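Local coordinates for lipoate-protein ligase, putative (Streptococcus pneumoniae, PDB 1VQZ) that is a putative member of the lipoate-protein ligase family, pairing a lipoyl protein ligase A/B-type catalytic domain with the smaller C-terminal domain found in bacterial lipoate-protein ligases, at residues Y309-V314 with I335-V340. Sequence-based numbering, arbitrary orientation.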
ATOM      1  N   TYR A 309      -6.753 -11.919  28.775  1.00 29.23           N
ATOM      2  CA  TYR A 309      -5.568 -11.105  28.607  1.00 28.74           C
ATOM      3  C   TYR A 309      -4.348 -11.743  29.305  1.00 30.98           C
ATOM      4  O   TYR A 309      -3.851 -11.264  30.345  1.00 31.10           O
ATOM      5  CB  TYR A 309      -5.819  -9.699  29.152  1.00 31.96           C
ATOM      6  CG  TYR A 309      -4.814  -8.720  28.658  1.00 28.21           C
ATOM      7  CD1 TYR A 309      -4.636  -8.519  27.269  1.00 29.06           C
ATOM      8  CD2 TYR A 309      -4.035  -7.985  29.538  1.00 34.78           C
ATOM      9  CE1 TYR A 309      -3.719  -7.616  26.788  1.00 29.27           C
ATOM     10  CE2 TYR A 309      -3.114  -7.089  29.069  1.00 41.12           C
ATOM     11  CZ  TYR A 309      -2.945  -6.907  27.686  1.00 39.12           C
ATOM     12  OH  TYR A 309      -2.013  -6.014  27.234  1.00 32.93           O
ATOM     13  N   GLU A 310      -3.926 -12.854  28.709  1.00 29.35           N
ATOM     14  CA  GLU A 310      -2.809 -13.632  29.120  1.00 33.11           C
ATOM     15  C   GLU A 310      -2.148 -14.135  27.863  1.00 33.10           C
ATOM     16  O   GLU A 310      -2.836 -14.547  26.924  1.00 27.46           O
ATOM     17  CB  GLU A 310      -3.284 -14.857  29.914  1.00 33.62           C
ATOM     18  CG  GLU A 310      -3.984 -14.533  31.230  1.00 42.53           C
ATOM     19  CD  GLU A 310      -3.039 -14.033  32.325  1.00 46.33           C
ATOM     20  OE1 GLU A 310      -1.804 -14.095  32.132  1.00 44.48           O
ATOM     21  OE2 GLU A 310      -3.553 -13.597  33.383  1.00 45.31           O
ATOM     22  N   ARG A 311      -0.814 -14.110  27.853  1.00 36.20           N
ATOM     23  CA  ARG A 311      -0.006 -14.544  26.696  1.00 34.78           C
ATOM     24  C   ARG A 311      -0.464 -15.889  26.154  1.00 30.69           C
ATOM     25  O   ARG A 311      -0.681 -16.024  24.966  1.00 35.45           O
ATOM     26  CB  ARG A 311       1.484 -14.628  27.089  1.00 36.79           C
ATOM     27  CG  ARG A 311       2.475 -14.779  25.905  1.00 39.39           C
ATOM     28  CD  ARG A 311       2.701 -13.412  25.145  1.00 42.95           C
ATOM     29  NE  ARG A 311       3.538 -12.467  25.894  1.00 34.97           N
ATOM     30  CZ  ARG A 311       4.874 -12.438  25.884  1.00 49.70           C
ATOM     31  NH1 ARG A 311       5.579 -13.292  25.149  1.00 53.66           N
ATOM     32  NH2 ARG A 311       5.527 -11.529  26.604  1.00 48.11           N
ATOM     33  N   GLU A 312      -0.655 -16.876  27.022  1.00 32.32           N
ATOM     34  CA  GLU A 312      -1.053 -18.217  26.562  1.00 34.31           C
ATOM     35  C   GLU A 312      -2.354 -18.212  25.764  1.00 35.22           C
ATOM     36  O   GLU A 312      -2.470 -18.896  24.743  1.00 34.41           O
ATOM     37  CB  GLU A 312      -1.220 -19.184  27.726  1.00 33.15           C
ATOM     38  N   ASP A 313      -3.343 -17.453  26.236  1.00 34.35           N
ATOM     39  CA  ASP A 313      -4.673 -17.519  25.624  1.00 33.55           C
ATOM     40  C   ASP A 313      -4.671 -16.739  24.348  1.00 29.50           C
ATOM     41  O   ASP A 313      -5.347 -17.092  23.401  1.00 26.96           O
ATOM     42  CB  ASP A 313      -5.773 -17.017  26.582  1.00 31.28           C
ATOM     43  CG  ASP A 313      -5.849 -17.826  27.866  1.00 37.99           C
ATOM     44  OD1 ASP A 313      -4.991 -17.622  28.754  1.00 41.96           O
ATOM     45  OD2 ASP A 313      -6.783 -18.636  28.009  1.00 46.41           O
ATOM     46  N   VAL A 314      -3.927 -15.631  24.345  1.00 31.63           N
ATOM     47  CA  VAL A 314      -3.805 -14.803  23.151  1.00 29.46           C
ATOM     48  C   VAL A 314      -3.137 -15.607  22.044  1.00 31.56           C
ATOM     49  O   VAL A 314      -3.618 -15.624  20.881  1.00 28.88           O
ATOM     50  CB  VAL A 314      -3.049 -13.479  23.432  1.00 31.53           C
ATOM     51  CG1 VAL A 314      -2.547 -12.819  22.146  1.00 34.88           C
ATOM     52  CG2 VAL A 314      -3.942 -12.510  24.267  1.00 30.40           C
ATOM     53  N   ILE A 335       3.474 -11.524  17.766  1.00 32.25           N
ATOM     54  CA  ILE A 335       2.244 -10.746  17.891  1.00 29.45           C
ATOM     55  C   ILE A 335       1.628 -10.863  19.283  1.00 30.78           C
ATOM     56  O   ILE A 335       1.238  -9.830  19.867  1.00 34.61           O
ATOM     57  CB  ILE A 335       1.193 -11.112  16.784  1.00 31.44           C
ATOM     58  CG1 ILE A 335       1.732 -10.724  15.419  1.00 33.18           C
ATOM     59  CG2 ILE A 335      -0.129 -10.397  17.008  1.00 29.69           C
ATOM     60  CD1 ILE A 335       2.065  -9.254  15.301  1.00 30.19           C
ATOM     61  N   ALA A 336       1.588 -12.082  19.849  1.00 32.00           N
ATOM     62  CA  ALA A 336       1.132 -12.266  21.236  1.00 31.69           C
ATOM     63  C   ALA A 336       1.891 -11.367  22.202  1.00 30.74           C
ATOM     64  O   ALA A 336       1.305 -10.770  23.126  1.00 30.26           O
ATOM     65  CB  ALA A 336       1.276 -13.697  21.675  1.00 34.41           C
ATOM     66  N   GLU A 337       3.199 -11.283  21.996  1.00 33.27           N
ATOM     67  CA  GLU A 337       4.061 -10.472  22.855  1.00 32.34           C
ATOM     68  C   GLU A 337       3.702  -8.976  22.733  1.00 31.70           C
ATOM     69  O   GLU A 337       3.599  -8.274  23.723  1.00 31.47           O
ATOM     70  CB  GLU A 337       5.528 -10.725  22.519  1.00 30.28           C
ATOM     71  CG  GLU A 337       6.491 -10.094  23.487  1.00 35.17           C
ATOM     72  CD  GLU A 337       7.966 -10.390  23.169  1.00 41.52           C
ATOM     73  OE1 GLU A 337       8.261 -11.082  22.152  1.00 47.49           O
ATOM     74  OE2 GLU A 337       8.819  -9.910  23.953  1.00 46.80           O
ATOM     75  N   ALA A 338       3.454  -8.523  21.518  1.00 35.10           N
ATOM     76  CA  ALA A 338       2.939  -7.156  21.279  1.00 36.09           C
ATOM     77  C   ALA A 338       1.590  -6.918  22.017  1.00 35.72           C
ATOM     78  O   ALA A 338       1.376  -5.882  22.652  1.00 32.59           O
ATOM     79  CB  ALA A 338       2.801  -6.910  19.796  1.00 35.52           C
ATOM     80  N   VAL A 339       0.704  -7.904  21.967  1.00 32.42           N
ATOM     81  CA  VAL A 339      -0.610  -7.758  22.577  1.00 31.32           C
ATOM     82  C   VAL A 339      -0.523  -7.726  24.094  1.00 31.32           C
ATOM     83  O   VAL A 339      -1.209  -6.936  24.743  1.00 31.06           O
ATOM     84  CB  VAL A 339      -1.592  -8.890  22.072  1.00 33.36           C
ATOM     85  CG1 VAL A 339      -2.936  -8.850  22.833  1.00 34.98           C
ATOM     86  CG2 VAL A 339      -1.878  -8.719  20.580  1.00 28.03           C
ATOM     87  N   VAL A 340       0.296  -8.597  24.671  1.00 32.85           N
ATOM     88  CA  VAL A 340       0.293  -8.777  26.137  1.00 32.55           C
ATOM     89  C   VAL A 340       1.661  -9.161  26.707  1.00 33.91           C
ATOM     90  O   VAL A 340       2.353  -9.967  26.153  1.00 33.59           O
ATOM     91  CB  VAL A 340      -0.842  -9.750  26.591  1.00 31.15           C
ATOM     92  CG1 VAL A 340      -0.735 -11.116  25.908  1.00 32.45           C
ATOM     93  CG2 VAL A 340      -0.877  -9.922  28.096  1.00 37.17           C
TER
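Arg311 and Val340 come within 5.8 Å at their CA atoms, and Val314 and Ala336 within 5.9 Å. The start of helix 311-318, with Glu310 at its N-cap position, meets the end of helix 332-339. Tyr309 CG is anti to the backbone N (chi1 -163°), and the ring and Val340 run past each other in opposite directions. Val340 CG2 sits over the ring centre, 3.7 Å from the centroid, in a CH-pi contact. At the ring's edge, Tyr309 OH donates to Val339 O (2.8 Å), in the carbonyl plane. Arg311 NE reaches Val340 O at 2.8 Å, with a bent N-H...O angle of 135°. Val339 is the last helical residue; Val340 lies just beyond. Arg311 bends at chi2 and chi3, and Glu337 CA and CG cover one guanidinium face. The Glu337 side chain lies alongside; its OE2, 4.5 Å from Arg311 NH2 and out of the guanidinium plane, may attract by charge alone. Val314 CG1 packs on Ala336 CA (3.8 Å) and its CG2 on Val340 CG1 (3.9 Å). In the C-terminal domain, Val314 and Val339 rest on Ile282 of strand 281-289, Tyr309 touches Val277 of strand 269-278, and Arg262 of strand 260-266 donates hydrogen bonds to Glu337 O and Ala338 O.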